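Local structure of cyanophycinase-like exopeptidase (actinobacterium SCGC AAA027-L06, 6NQC) at residues A[24-29]-A[148-153]; A[59-64]-A[115-120]; A[101-106]-A[133-138]; A[122-127]-A[162-167]; A[156-161]-A[186-191]. The protein probably hydrolyses peptide bonds as a serine-type exopeptidase of family S51, the family that includes cyanophycinase. One frame throughout, in Å; residues are numbered along the deposited sequence. Where two conformers were deposited one is given.

Contact 1: residues A[24-29]-A[148-153]; sequences GSLGLV and GSLAGC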
# COMPACT_ATOMS: atom_id res chain seq x y z
N GLY A 24 12.96 3.30 -2.55
CA GLY A 24 12.38 2.21 -3.29
C GLY A 24 11.10 2.60 -4.02
O GLY A 24 10.48 3.65 -3.82
N SER A 25 10.68 1.70 -4.89
CA SER A 25 9.43 1.91 -5.60
C SER A 25 8.26 1.90 -4.62
O SER A 25 8.25 1.16 -3.63
CB SER A 25 9.20 0.80 -6.64
OG SER A 25 10.23 0.87 -7.62
N LEU A 26 7.26 2.71 -4.92
CA LEU A 26 6.07 2.88 -4.10
C LEU A 26 4.84 2.58 -4.95
O LEU A 26 4.58 3.30 -5.93
CB LEU A 26 6.00 4.30 -3.53
CG LEU A 26 4.95 4.52 -2.43
CD1 LEU A 26 5.13 3.58 -1.29
CD2 LEU A 26 5.12 5.96 -1.96
N GLY A 27 4.07 1.58 -4.55
CA GLY A 27 2.88 1.16 -5.27
C GLY A 27 1.60 1.43 -4.49
O GLY A 27 1.47 1.05 -3.33
N LEU A 28 0.66 2.07 -5.16
CA LEU A 28 -0.70 2.29 -4.65
C LEU A 28 -1.68 1.48 -5.47
O LEU A 28 -1.83 1.72 -6.68
CB LEU A 28 -1.04 3.79 -4.71
CG LEU A 28 0.05 4.74 -4.23
CD1 LEU A 28 -0.30 6.18 -4.50
CD2 LEU A 28 0.30 4.50 -2.76
N VAL A 29 -2.35 0.51 -4.85
CA VAL A 29 -3.19 -0.45 -5.57
C VAL A 29 -4.64 -0.29 -5.14
O VAL A 29 -4.94 -0.26 -3.94
CB VAL A 29 -2.69 -1.88 -5.33
CG1 VAL A 29 -3.48 -2.90 -6.12
CG2 VAL A 29 -1.18 -1.98 -5.75
N GLY A 148 14.09 -0.79 -0.92
CA GLY A 148 13.08 -1.82 -1.01
C GLY A 148 11.74 -1.26 -1.46
O GLY A 148 11.35 -0.15 -1.09
N SER A 149 11.05 -2.03 -2.31
CA SER A 149 9.74 -1.62 -2.78
C SER A 149 8.71 -1.74 -1.65
O SER A 149 8.77 -2.62 -0.80
CB SER A 149 9.29 -2.49 -3.96
OG SER A 149 10.08 -2.19 -5.09
N LEU A 150 7.73 -0.84 -1.68
CA LEU A 150 6.64 -0.82 -0.71
C LEU A 150 5.34 -0.54 -1.45
O LEU A 150 5.28 0.36 -2.30
CB LEU A 150 6.88 0.25 0.36
CG LEU A 150 5.82 0.47 1.44
CD1 LEU A 150 5.80 -0.76 2.33
CD2 LEU A 150 6.17 1.66 2.30
N ALA A 151 4.31 -1.34 -1.14
CA ALA A 151 3.02 -1.23 -1.80
C ALA A 151 1.93 -1.47 -0.77
O ALA A 151 2.13 -2.15 0.23
CB ALA A 151 2.91 -2.21 -2.99
N GLY A 152 0.78 -0.88 -1.04
CA GLY A 152 -0.41 -1.12 -0.25
C GLY A 152 -1.63 -1.17 -1.14
O GLY A 152 -1.76 -0.40 -2.11
N CYS A 153 -2.50 -2.12 -0.84
CA CYS A 153 -3.71 -2.36 -1.61
C CYS A 153 -4.93 -2.03 -0.76
O CYS A 153 -5.03 -2.48 0.39
CB CYS A 153 -3.74 -3.80 -2.09
SG CYS A 153 -5.22 -4.23 -2.95
O HOH W 1 12.33 -0.57 -5.02
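L26 and L150 lie side by side and point the same way on one face of a pair of parallel strands, while V29 meets C153 on the opposite face. Each leucine holds CG anti to its backbone N, at a chi1 of -168° in L26, with chi2 of 56° turning CD1 of L26 toward CB of L150 at 4.1 Å. The same CD1 also comes near the carbonyl O of L150. At the other end of the pair, CG1 of V29 approaches SG of C153 at 3.9 Å, an apolar touch made branch to sulfur. Between these two pairs stand G27 and A151, whose backbones come close. A CB on G27 would lie tightly against CB of A151, so glycine suits this position.

The backbone evidence for pairing is regular, with strand axes 4.6 Å apart at closest approach and 11° between their directions. Donors alternate between the strands: L150 N to S25 O, G27 N to L150 O, G152 N to G27 O, the longest at 3.1 Å, and V29 N to G152 O. Where the strands enter, CB of S25 lies 3.5 Å from OG of S149, and a water accepts from S25 N and donates to that OG. The serine hydroxyls have further partners, D48 and the S227 amide for S25, and L45 O for S149.

Burial is therefore paid for: amides and hydroxyls find acceptors or water, and apolar branches fill both faces. Strand 149-153 runs on into S154, the probable nucleophile, so the paired end lies next to the likely active site.

Contact 2: residues A[59-64]-A[115-120]; sequences LQIPTA and ALIYFS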
# COMPACT_ATOMS: atom_id res chain seq x y z
N LEU A 59 7.56 -9.87 1.10
CA LEU A 59 7.16 -9.81 2.49
C LEU A 59 5.73 -9.27 2.55
O LEU A 59 5.43 -8.22 1.96
CB LEU A 59 8.14 -8.93 3.27
CG LEU A 59 8.28 -9.16 4.76
CD1 LEU A 59 9.60 -8.63 5.30
CD2 LEU A 59 7.11 -8.45 5.43
N GLN A 60 4.84 -10.00 3.20
CA GLN A 60 3.40 -9.75 3.14
C GLN A 60 2.88 -9.46 4.53
O GLN A 60 3.13 -10.23 5.47
CB GLN A 60 2.68 -10.93 2.51
CG GLN A 60 3.15 -11.16 1.11
CD GLN A 60 2.71 -12.48 0.53
OE1 GLN A 60 2.06 -13.28 1.21
NE2 GLN A 60 3.02 -12.69 -0.75
N ILE A 61 2.23 -8.32 4.69
CA ILE A 61 1.79 -7.85 6.00
C ILE A 61 0.27 -7.70 5.97
O ILE A 61 -0.29 -6.84 5.25
CB ILE A 61 2.49 -6.54 6.39
CG1 ILE A 61 4.00 -6.79 6.46
CG2 ILE A 61 1.96 -6.06 7.69
CD1 ILE A 61 4.81 -5.61 6.85
N PRO A 62 -0.44 -8.56 6.72
CA PRO A 62 -1.89 -8.61 6.63
C PRO A 62 -2.57 -7.92 7.79
O PRO A 62 -3.74 -8.18 8.06
CB PRO A 62 -2.16 -10.12 6.67
CG PRO A 62 -1.18 -10.55 7.73
CD PRO A 62 0.08 -9.70 7.51
N THR A 63 -1.86 -7.05 8.48
CA THR A 63 -2.39 -6.45 9.69
C THR A 63 -3.72 -5.75 9.52
O THR A 63 -4.50 -5.68 10.48
CB THR A 63 -1.35 -5.43 10.22
OG1 THR A 63 -0.08 -6.08 10.28
CG2 THR A 63 -1.74 -4.90 11.60
N ALA A 64 -4.01 -5.20 8.33
CA ALA A 64 -5.32 -4.63 8.07
C ALA A 64 -6.43 -5.63 8.36
O ALA A 64 -7.54 -5.21 8.67
CB ALA A 64 -5.44 -4.12 6.63
N ALA A 115 12.97 -7.11 -0.65
CA ALA A 115 12.78 -6.49 -1.96
C ALA A 115 11.39 -5.85 -2.09
O ALA A 115 11.24 -4.79 -2.74
CB ALA A 115 12.96 -7.50 -3.08
N LEU A 116 10.38 -6.48 -1.52
CA LEU A 116 9.04 -5.89 -1.50
C LEU A 116 8.37 -6.13 -0.15
O LEU A 116 8.39 -7.24 0.39
CB LEU A 116 8.17 -6.48 -2.63
CG LEU A 116 6.67 -6.22 -2.66
CD1 LEU A 116 6.33 -4.73 -2.77
CD2 LEU A 116 6.00 -6.95 -3.79
N ILE A 117 7.76 -5.07 0.38
CA ILE A 117 6.89 -5.16 1.54
C ILE A 117 5.51 -4.72 1.08
O ILE A 117 5.39 -3.67 0.44
CB ILE A 117 7.42 -4.31 2.70
CG1 ILE A 117 8.80 -4.82 3.12
CG2 ILE A 117 6.48 -4.32 3.85
CD1 ILE A 117 9.50 -3.86 4.08
N TYR A 118 4.49 -5.56 1.32
CA TYR A 118 3.13 -5.36 0.80
C TYR A 118 2.13 -5.33 1.95
O TYR A 118 2.08 -6.26 2.74
CB TYR A 118 2.78 -6.50 -0.17
CG TYR A 118 1.73 -6.15 -1.18
CD1 TYR A 118 0.38 -6.07 -0.80
CD2 TYR A 118 2.07 -5.84 -2.50
CE1 TYR A 118 -0.58 -5.74 -1.72
CE2 TYR A 118 1.09 -5.48 -3.41
CZ TYR A 118 -0.24 -5.44 -3.00
OH TYR A 118 -1.26 -5.10 -3.86
N PHE A 119 1.35 -4.23 2.06
CA PHE A 119 0.21 -4.18 2.97
C PHE A 119 -1.03 -4.63 2.21
O PHE A 119 -1.48 -3.94 1.28
CB PHE A 119 -0.03 -2.77 3.53
CG PHE A 119 1.07 -2.27 4.40
CD1 PHE A 119 1.37 -2.91 5.59
CD2 PHE A 119 1.78 -1.14 4.06
CE1 PHE A 119 2.39 -2.44 6.42
CE2 PHE A 119 2.80 -0.67 4.87
CZ PHE A 119 3.12 -1.32 6.06
N SER A 120 -1.62 -5.76 2.58
CA SER A 120 -2.87 -6.18 1.96
C SER A 120 -4.06 -5.49 2.64
O SER A 120 -3.92 -4.72 3.60
CB SER A 120 -3.02 -7.70 1.98
OG SER A 120 -2.76 -8.22 3.26
O HOH W 2 -2.35 -5.12 6.00
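I61 shares a sheet face with I117 and F119 of the neighbouring parallel strand, and its atoms can be followed outward from the backbone. CB sits 3.7 Å from the carbonyl O of Y118 and also comes near CD1 of F119. Chi1 of -61° sets CG1 beside the backbone N and so leaves CG2 anti to it, where CG2 reaches CD1 of F119 at 3.8 Å. It arrives at the edge of the phenyl ring, near its plane. The longer branch runs through CG1 to CD1, which touches CG2 of I117 at 3.7 Å and lies 4.0 Å from CE1 of F119. The isoleucine thus touches both neighbours, lying alongside F119 and slanting across I117.

I61 N donates to Y118 O at 2.8 Å, with the donor nearly in line with the carbonyl bond, and I61 O accepts from S120 N at 3.2 Å. A water also donates to I61 O and to S120 O and accepts from A64 N, tying the turn after the strand to the end of its neighbour. One step back, L59 N donates to L116 O and L59 O accepts from Y118 N.

I140 of helix 135-145 covers I61, I117 and F119, whereas on the other face Q60 sends NE2 to O of G80 in helix 70-87. Parallel strands with helices on both faces are consistent with a three-layer alpha/beta/alpha fold.

Contact 3: residues A[101-106]-A[133-138]; sequences DADNPE and NTPLWQ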
# COMPACT_ATOMS: atom_id res chain seq x y z
N ASP A 101 2.41 -7.40 18.53
CA ASP A 101 3.21 -8.15 17.57
C ASP A 101 4.17 -7.26 16.79
O ASP A 101 5.13 -7.76 16.23
CB ASP A 101 2.30 -8.90 16.58
CG ASP A 101 1.32 -9.81 17.27
OD1 ASP A 101 1.60 -10.24 18.41
OD2 ASP A 101 0.23 -10.05 16.69
N ALA A 102 3.92 -5.95 16.71
CA ALA A 102 4.79 -5.05 15.99
C ALA A 102 6.06 -4.73 16.76
O ALA A 102 6.85 -3.91 16.29
CB ALA A 102 4.02 -3.78 15.62
N ASP A 103 6.28 -5.35 17.92
CA ASP A 103 7.52 -5.22 18.67
C ASP A 103 8.40 -6.46 18.55
O ASP A 103 9.54 -6.43 19.00
CB ASP A 103 7.24 -4.97 20.17
CG ASP A 103 6.44 -3.70 20.44
OD1 ASP A 103 6.66 -2.67 19.77
OD2 ASP A 103 5.60 -3.72 21.37
N ASN A 104 7.88 -7.57 17.98
CA ASN A 104 8.65 -8.79 17.74
C ASN A 104 9.95 -8.50 17.02
O ASN A 104 9.96 -8.21 15.82
CB ASN A 104 7.78 -9.75 16.92
CG ASN A 104 8.36 -11.13 16.81
OD1 ASN A 104 9.56 -11.30 16.63
ND2 ASN A 104 7.51 -12.13 16.91
N PRO A 105 11.09 -8.62 17.71
CA PRO A 105 12.38 -8.28 17.06
C PRO A 105 12.74 -9.17 15.88
O PRO A 105 13.55 -8.76 15.05
CB PRO A 105 13.42 -8.46 18.19
CG PRO A 105 12.61 -8.55 19.47
CD PRO A 105 11.28 -9.14 19.08
N GLU A 106 12.20 -10.38 15.79
CA GLU A 106 12.40 -11.18 14.59
C GLU A 106 11.72 -10.50 13.40
O GLU A 106 12.32 -10.36 12.33
CB GLU A 106 11.86 -12.60 14.79
CG GLU A 106 12.34 -13.28 16.07
CD GLU A 106 11.21 -14.01 16.80
OE1 GLU A 106 10.80 -13.54 17.90
OE2 GLU A 106 10.74 -15.06 16.29
N ASN A 133 4.00 4.33 14.49
CA ASN A 133 5.02 4.59 15.50
C ASN A 133 5.44 3.32 16.24
O ASN A 133 5.68 3.34 17.45
CB ASN A 133 4.55 5.64 16.51
CG ASN A 133 4.18 6.92 15.85
OD1 ASN A 133 4.70 7.27 14.78
ND2 ASN A 133 3.28 7.65 16.47
N THR A 134 5.60 2.22 15.49
CA THR A 134 6.08 1.00 16.09
C THR A 134 7.48 0.70 15.55
O THR A 134 7.87 1.17 14.47
CB THR A 134 5.20 -0.21 15.78
OG1 THR A 134 5.17 -0.37 14.35
CG2 THR A 134 3.81 -0.08 16.32
N PRO A 135 8.23 -0.15 16.24
CA PRO A 135 9.53 -0.53 15.69
C PRO A 135 9.39 -1.22 14.34
O PRO A 135 10.22 -1.02 13.46
CB PRO A 135 10.12 -1.46 16.77
CG PRO A 135 9.05 -1.73 17.74
CD PRO A 135 8.01 -0.67 17.61
N LEU A 136 8.32 -1.99 14.14
CA LEU A 136 8.13 -2.67 12.84
C LEU A 136 7.95 -1.65 11.72
O LEU A 136 8.54 -1.77 10.64
CB LEU A 136 6.93 -3.61 12.93
CG LEU A 136 6.71 -4.41 11.64
CD1 LEU A 136 7.68 -5.56 11.61
CD2 LEU A 136 5.29 -4.89 11.54
N TRP A 137 7.13 -0.63 11.96
CA TRP A 137 6.95 0.40 10.94
C TRP A 137 8.28 1.12 10.65
O TRP A 137 8.61 1.39 9.51
CB TRP A 137 5.87 1.42 11.37
CG TRP A 137 6.01 2.59 10.49
CD1 TRP A 137 6.53 3.80 10.81
CD2 TRP A 137 5.73 2.62 9.09
NE1 TRP A 137 6.60 4.59 9.68
CE2 TRP A 137 6.10 3.89 8.62
CE3 TRP A 137 5.23 1.68 8.19
CZ2 TRP A 137 5.98 4.26 7.28
CZ3 TRP A 137 5.09 2.05 6.87
CH2 TRP A 137 5.46 3.33 6.43
N GLN A 138 9.06 1.43 11.70
CA GLN A 138 10.33 2.10 11.47
C GLN A 138 11.24 1.22 10.60
O GLN A 138 11.92 1.71 9.69
CB GLN A 138 10.97 2.47 12.80
CG GLN A 138 12.12 3.45 12.69
CD GLN A 138 11.75 4.71 11.93
OE1 GLN A 138 10.58 5.12 11.92
NE2 GLN A 138 12.72 5.30 11.25
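The N-cap turn that starts helix 135-145 packs against a short 3-10 segment, with T134, P135 and L136 meeting A102 and D103. CB of A102 meets the T134 side chain, its CB at 3.8 Å, and CB of L136 at 4.0 Å. The carbonyl of A102 takes the one hydrogen bond between the segments, from L136 N at 3.2 Å. The donor lies nearly on the line of the carbonyl bond, but the angle at hydrogen is a bent 138°. A first-turn amide, which has no partner within its own helix, is thereby satisfied. P135 is flanked by OD1 of D103, 3.2 Å from its CD, an acid that would probably be favoured beside a helix N-terminus.

T134 holds OG1 in the crowded position between N and the carbonyl carbon (chi1 60°). From there OG1 accepts from W137 N at 3.1 Å, and it is also bonded to L131 O. Were an alanine to stand in for T134, the W137 amide would probably lose its cap and a gap would open beside the A102 methyl where CG2 had been.

L131, in helix 124-131, touches both A102 and L136, while F107 and V108 of helix 105-110 close over L136 from the chain just beyond N104. W137 stacks on F178. The contact therefore joins the starts of helices 105-110 and 135-145 to the end of helix 124-131.

Contact 4: residues A[122-127]-A[162-167]; sequences GDPHYL and THVPNF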
# COMPACT_ATOMS: atom_id res chain seq x y z
N GLY A 122 -8.09 -4.70 4.17
CA GLY A 122 -8.80 -4.88 5.40
C GLY A 122 -9.31 -3.55 5.93
O GLY A 122 -9.93 -2.76 5.22
N ASP A 123 -9.08 -3.30 7.21
CA ASP A 123 -9.58 -2.12 7.89
C ASP A 123 -8.44 -1.10 7.97
O ASP A 123 -7.43 -1.35 8.65
CB ASP A 123 -10.08 -2.51 9.28
CG ASP A 123 -10.53 -1.32 10.12
OD1 ASP A 123 -10.40 -0.16 9.70
OD2 ASP A 123 -11.00 -1.59 11.22
N PRO A 124 -8.53 0.03 7.27
CA PRO A 124 -7.42 0.98 7.30
C PRO A 124 -7.23 1.61 8.65
O PRO A 124 -6.10 1.93 9.01
CB PRO A 124 -7.82 2.01 6.23
CG PRO A 124 -9.29 1.98 6.27
CD PRO A 124 -9.69 0.56 6.53
N HIS A 125 -8.30 1.78 9.44
CA HIS A 125 -8.12 2.37 10.76
C HIS A 125 -7.35 1.42 11.66
O HIS A 125 -6.44 1.86 12.39
CB HIS A 125 -9.48 2.74 11.34
CG HIS A 125 -10.19 3.74 10.49
ND1 HIS A 125 -9.88 5.08 10.53
CD2 HIS A 125 -11.15 3.59 9.55
CE1 HIS A 125 -10.66 5.72 9.66
NE2 HIS A 125 -11.43 4.84 9.05
N TYR A 126 -7.65 0.12 11.60
CA TYR A 126 -6.92 -0.84 12.40
C TYR A 126 -5.46 -0.95 11.94
O TYR A 126 -4.55 -1.04 12.77
CB TYR A 126 -7.61 -2.20 12.37
CG TYR A 126 -7.04 -3.20 13.35
CD1 TYR A 126 -7.26 -3.08 14.71
CD2 TYR A 126 -6.27 -4.29 12.89
CE1 TYR A 126 -6.74 -3.99 15.62
CE2 TYR A 126 -5.72 -5.20 13.79
CZ TYR A 126 -5.96 -5.05 15.16
OH TYR A 126 -5.43 -5.94 16.07
N LEU A 127 -5.24 -0.96 10.61
CA LEU A 127 -3.89 -1.04 10.10
C LEU A 127 -3.06 0.09 10.66
O LEU A 127 -1.99 -0.13 11.25
CB LEU A 127 -3.88 -1.00 8.57
CG LEU A 127 -2.48 -1.00 7.93
CD1 LEU A 127 -1.60 -2.12 8.52
CD2 LEU A 127 -2.57 -1.14 6.42
N THR A 162 -1.23 10.96 5.25
CA THR A 162 -1.13 11.49 6.61
C THR A 162 -2.37 11.16 7.43
O THR A 162 -2.28 11.01 8.64
CB THR A 162 -0.93 13.03 6.62
OG1 THR A 162 -2.05 13.67 5.95
CG2 THR A 162 0.38 13.42 5.97
N HIS A 163 -3.53 11.02 6.77
CA HIS A 163 -4.81 10.84 7.44
C HIS A 163 -5.69 9.85 6.70
O HIS A 163 -5.64 9.75 5.47
CB HIS A 163 -5.54 12.17 7.58
CG HIS A 163 -4.77 13.16 8.40
ND1 HIS A 163 -3.74 13.90 7.87
CD2 HIS A 163 -4.81 13.44 9.72
CE1 HIS A 163 -3.22 14.64 8.83
NE2 HIS A 163 -3.84 14.37 9.96
N VAL A 164 -6.53 9.17 7.47
CA VAL A 164 -7.43 8.15 6.96
C VAL A 164 -8.85 8.58 7.30
O VAL A 164 -9.16 8.75 8.49
CB VAL A 164 -7.14 6.76 7.55
CG1 VAL A 164 -8.13 5.77 7.03
CG2 VAL A 164 -5.66 6.34 7.23
N PRO A 165 -9.74 8.76 6.32
CA PRO A 165 -11.09 9.28 6.62
C PRO A 165 -11.90 8.29 7.44
O PRO A 165 -11.82 7.09 7.21
CB PRO A 165 -11.73 9.46 5.25
CG PRO A 165 -10.97 8.44 4.38
CD PRO A 165 -9.59 8.46 4.88
N ASN A 166 -12.67 8.81 8.38
CA ASN A 166 -13.56 8.00 9.21
C ASN A 166 -15.01 8.38 8.93
O ASN A 166 -15.51 9.39 9.45
CB ASN A 166 -13.24 8.16 10.69
CG ASN A 166 -13.89 7.07 11.54
OD1 ASN A 166 -14.98 6.60 11.23
ND2 ASN A 166 -13.23 6.69 12.63
N PHE A 167 -15.70 7.50 8.16
CA PHE A 167 -17.09 7.75 7.80
C PHE A 167 -18.01 7.79 9.01
O PHE A 167 -19.04 8.46 9.00
CB PHE A 167 -17.70 6.67 6.88
CG PHE A 167 -16.81 6.20 5.82
CD1 PHE A 167 -16.72 4.85 5.54
CD2 PHE A 167 -16.05 7.10 5.11
CE1 PHE A 167 -15.88 4.41 4.56
CE2 PHE A 167 -15.19 6.67 4.13
CZ PHE A 167 -15.11 5.32 3.85
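H125 reaches V164 and N166 because its CG stands anti to the carbonyl carbon (chi1 -60°) and chi2 of -79° turns the imidazole broadside. V164 puts CG1 anti to its own backbone N, which carries this methyl over one ring face. The CH-pi geometry is clear: CG1 lies 4.0 Å from the centroid of the H125 ring, 25° off the normal, and offset toward the rim on the CE1 side. N166 lies over the opposite face, its ND2 standing 4.0 Å above the plane and again offset toward the rim, while its CB is 3.7 Å from CE1 of H125. The ring is thus sandwiched between an aliphatic branch and an amide.

The two elements joined here are the first turn of helix 124-131 and strand 163-164, which pairs antiparallel with 175-176 in a small sheet. D123 is the N-cap of that helix, its OD1 accepting weak bonds from H125 N and Y126 N. P124 adds a further apolar touch, CB to CG1 of V164 at 3.9 Å. ND1 of H125 is hydrogen-bonded to OG1 of T175, which limits ring rotation. OD1 of N166 accepts from R168 N, holding the overlying amide.

Contact 5: residues A[156-161]-A[186-191]; sequences GAMVLS and VIPHFN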
# COMPACT_ATOMS: atom_id res chain seq x y z
N GLY A 156 -4.46 -0.78 2.55
CA GLY A 156 -3.02 -0.61 2.61
C GLY A 156 -2.51 0.60 1.88
O GLY A 156 -1.47 1.16 2.24
N ALA A 157 -3.22 1.02 0.85
CA ALA A 157 -2.91 2.27 0.19
C ALA A 157 -3.41 3.47 0.99
O ALA A 157 -2.74 4.51 1.05
CB ALA A 157 -3.51 2.26 -1.21
N MET A 158 -4.57 3.35 1.64
CA MET A 158 -5.13 4.50 2.38
C MET A 158 -4.23 4.92 3.53
O MET A 158 -4.11 6.12 3.85
CB MET A 158 -6.54 4.15 2.90
CG MET A 158 -7.54 3.89 1.76
SD MET A 158 -9.15 3.29 2.32
CE MET A 158 -9.71 4.72 3.28
N VAL A 159 -3.57 3.95 4.17
CA VAL A 159 -2.84 4.32 5.39
C VAL A 159 -1.49 4.95 5.09
O VAL A 159 -0.81 5.40 6.01
CB VAL A 159 -2.59 3.12 6.31
CG1 VAL A 159 -3.91 2.49 6.78
CG2 VAL A 159 -1.76 2.07 5.58
N LEU A 160 -1.09 5.04 3.82
CA LEU A 160 0.19 5.65 3.48
C LEU A 160 0.14 7.19 3.50
O LEU A 160 1.19 7.83 3.58
CB LEU A 160 0.65 5.15 2.09
CG LEU A 160 0.76 3.63 1.98
CD1 LEU A 160 1.21 3.17 0.62
CD2 LEU A 160 1.66 3.09 3.09
N SER A 161 -1.06 7.78 3.46
CA SER A 161 -1.26 9.21 3.58
C SER A 161 -1.09 9.65 5.03
O SER A 161 -0.86 8.84 5.95
CB SER A 161 -2.66 9.61 3.11
OG SER A 161 -2.81 9.42 1.72
N VAL A 186 -5.44 8.50 -1.36
CA VAL A 186 -6.01 7.55 -2.30
C VAL A 186 -7.39 7.08 -1.81
O VAL A 186 -7.54 6.64 -0.67
CB VAL A 186 -5.10 6.30 -2.46
CG1 VAL A 186 -5.84 5.16 -3.19
CG2 VAL A 186 -3.81 6.70 -3.12
N ILE A 187 -8.35 7.07 -2.73
CA ILE A 187 -9.60 6.35 -2.57
C ILE A 187 -9.50 5.08 -3.43
O ILE A 187 -9.44 5.20 -4.66
CB ILE A 187 -10.80 7.21 -2.98
CG1 ILE A 187 -10.83 8.45 -2.10
CG2 ILE A 187 -12.06 6.41 -2.79
CD1 ILE A 187 -11.78 9.54 -2.56
N PRO A 188 -9.45 3.90 -2.82
CA PRO A 188 -9.34 2.66 -3.60
C PRO A 188 -10.71 2.20 -4.07
O PRO A 188 -11.69 2.83 -3.82
CB PRO A 188 -8.75 1.68 -2.59
CG PRO A 188 -9.24 2.17 -1.23
CD PRO A 188 -9.38 3.68 -1.36
N HIS A 189 -10.73 1.04 -4.76
CA HIS A 189 -12.00 0.44 -5.20
C HIS A 189 -12.87 1.53 -5.83
O HIS A 189 -14.09 1.57 -5.56
CB HIS A 189 -12.78 -0.19 -4.04
CG HIS A 189 -12.10 -1.35 -3.39
ND1 HIS A 189 -12.16 -2.63 -3.88
CD2 HIS A 189 -11.40 -1.43 -2.24
CE1 HIS A 189 -11.48 -3.44 -3.09
NE2 HIS A 189 -10.99 -2.73 -2.09
N PHE A 190 -12.27 2.46 -6.58
CA PHE A 190 -12.97 3.71 -6.84
C PHE A 190 -14.26 3.51 -7.63
O PHE A 190 -15.24 4.24 -7.43
CB PHE A 190 -12.09 4.66 -7.62
CG PHE A 190 -12.65 6.06 -7.71
CD1 PHE A 190 -12.67 6.89 -6.61
CD2 PHE A 190 -13.12 6.54 -8.90
CE1 PHE A 190 -13.15 8.15 -6.70
CE2 PHE A 190 -13.61 7.85 -8.99
CZ PHE A 190 -13.63 8.62 -7.90
N ASN A 191 -14.28 2.54 -8.51
CA ASN A 191 -15.42 2.29 -9.36
C ASN A 191 -16.56 1.62 -8.62
O ASN A 191 -17.67 1.58 -9.15
CB ASN A 191 -14.99 1.44 -10.58
CG ASN A 191 -14.33 0.13 -10.20
OD1 ASN A 191 -13.34 0.10 -9.45
ND2 ASN A 191 -14.87 -0.98 -10.74
O HOH W 3 -3.86 7.22 0.78
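Apolar contacts carry most of the join between M158 and P188 and between A157 and V186. The methionine side chain crosses the proline ring at about a right angle, its CG lying 3.6 Å from CD of P188 and its SD 3.7 Å from CG of the same ring. Chi1 of -64° and an extended chi2 lay CG and SD of M158 alongside CD and CG of P188; the bend at chi3 turns only the terminal methyl. CG of M158 also meets the carbonyl O of V186 at 3.7 Å. Beside this pair, CB of A157 touches CG1 of V186 at 4.2 Å. With an alanine here in place of M158, P188 would probably lose the CG and SD that pack on its ring, and a gap would open beside P188, just before H189.

Polar contact between the segments is indirect, with no direct hydrogen bond found. A water donates to A157 O at 2.9 Å and accepts from V186 N at 3.0 Å, so two backbone groups are satisfied through one solvent molecule. In the conformer given it also meets OG of S161, which bonds V184 O too, but a second conformer makes both bonds less certain.

H189 follows P188, its ND1 bonded to E219 and its NE2 weakly to S154, consistent with a Ser-His-Glu triad. Helix 155-158, which directly follows strand 149-153, thus rests on edge strand 184-187, whose V186 also packs on I215 and I217 of strand 213-217, while P124 of helix 124-131 touches M158.

Contacts 1 and 2 belong to one sheet: strands 149-153 and 116-119 are neighbours in it, and the two centres lie about 10 Å apart. Contact 2 is nested along the chain within the loop closed by contact 1, as is contact 3, which sits about 18 Å from the chain centre where helices 105-110 and 135-145 begin. Contact 5 comes after contact 1, their centres about 12 Å apart, and is reached through helix 155-158, which follows strand 149-153. Contact 4, its centre about 9 Å from that of contact 5, alternates with it along the chain and adds helix 124-131. The central sheet leads to the probable catalytic centre, while contacts 3 and 4 lie further out.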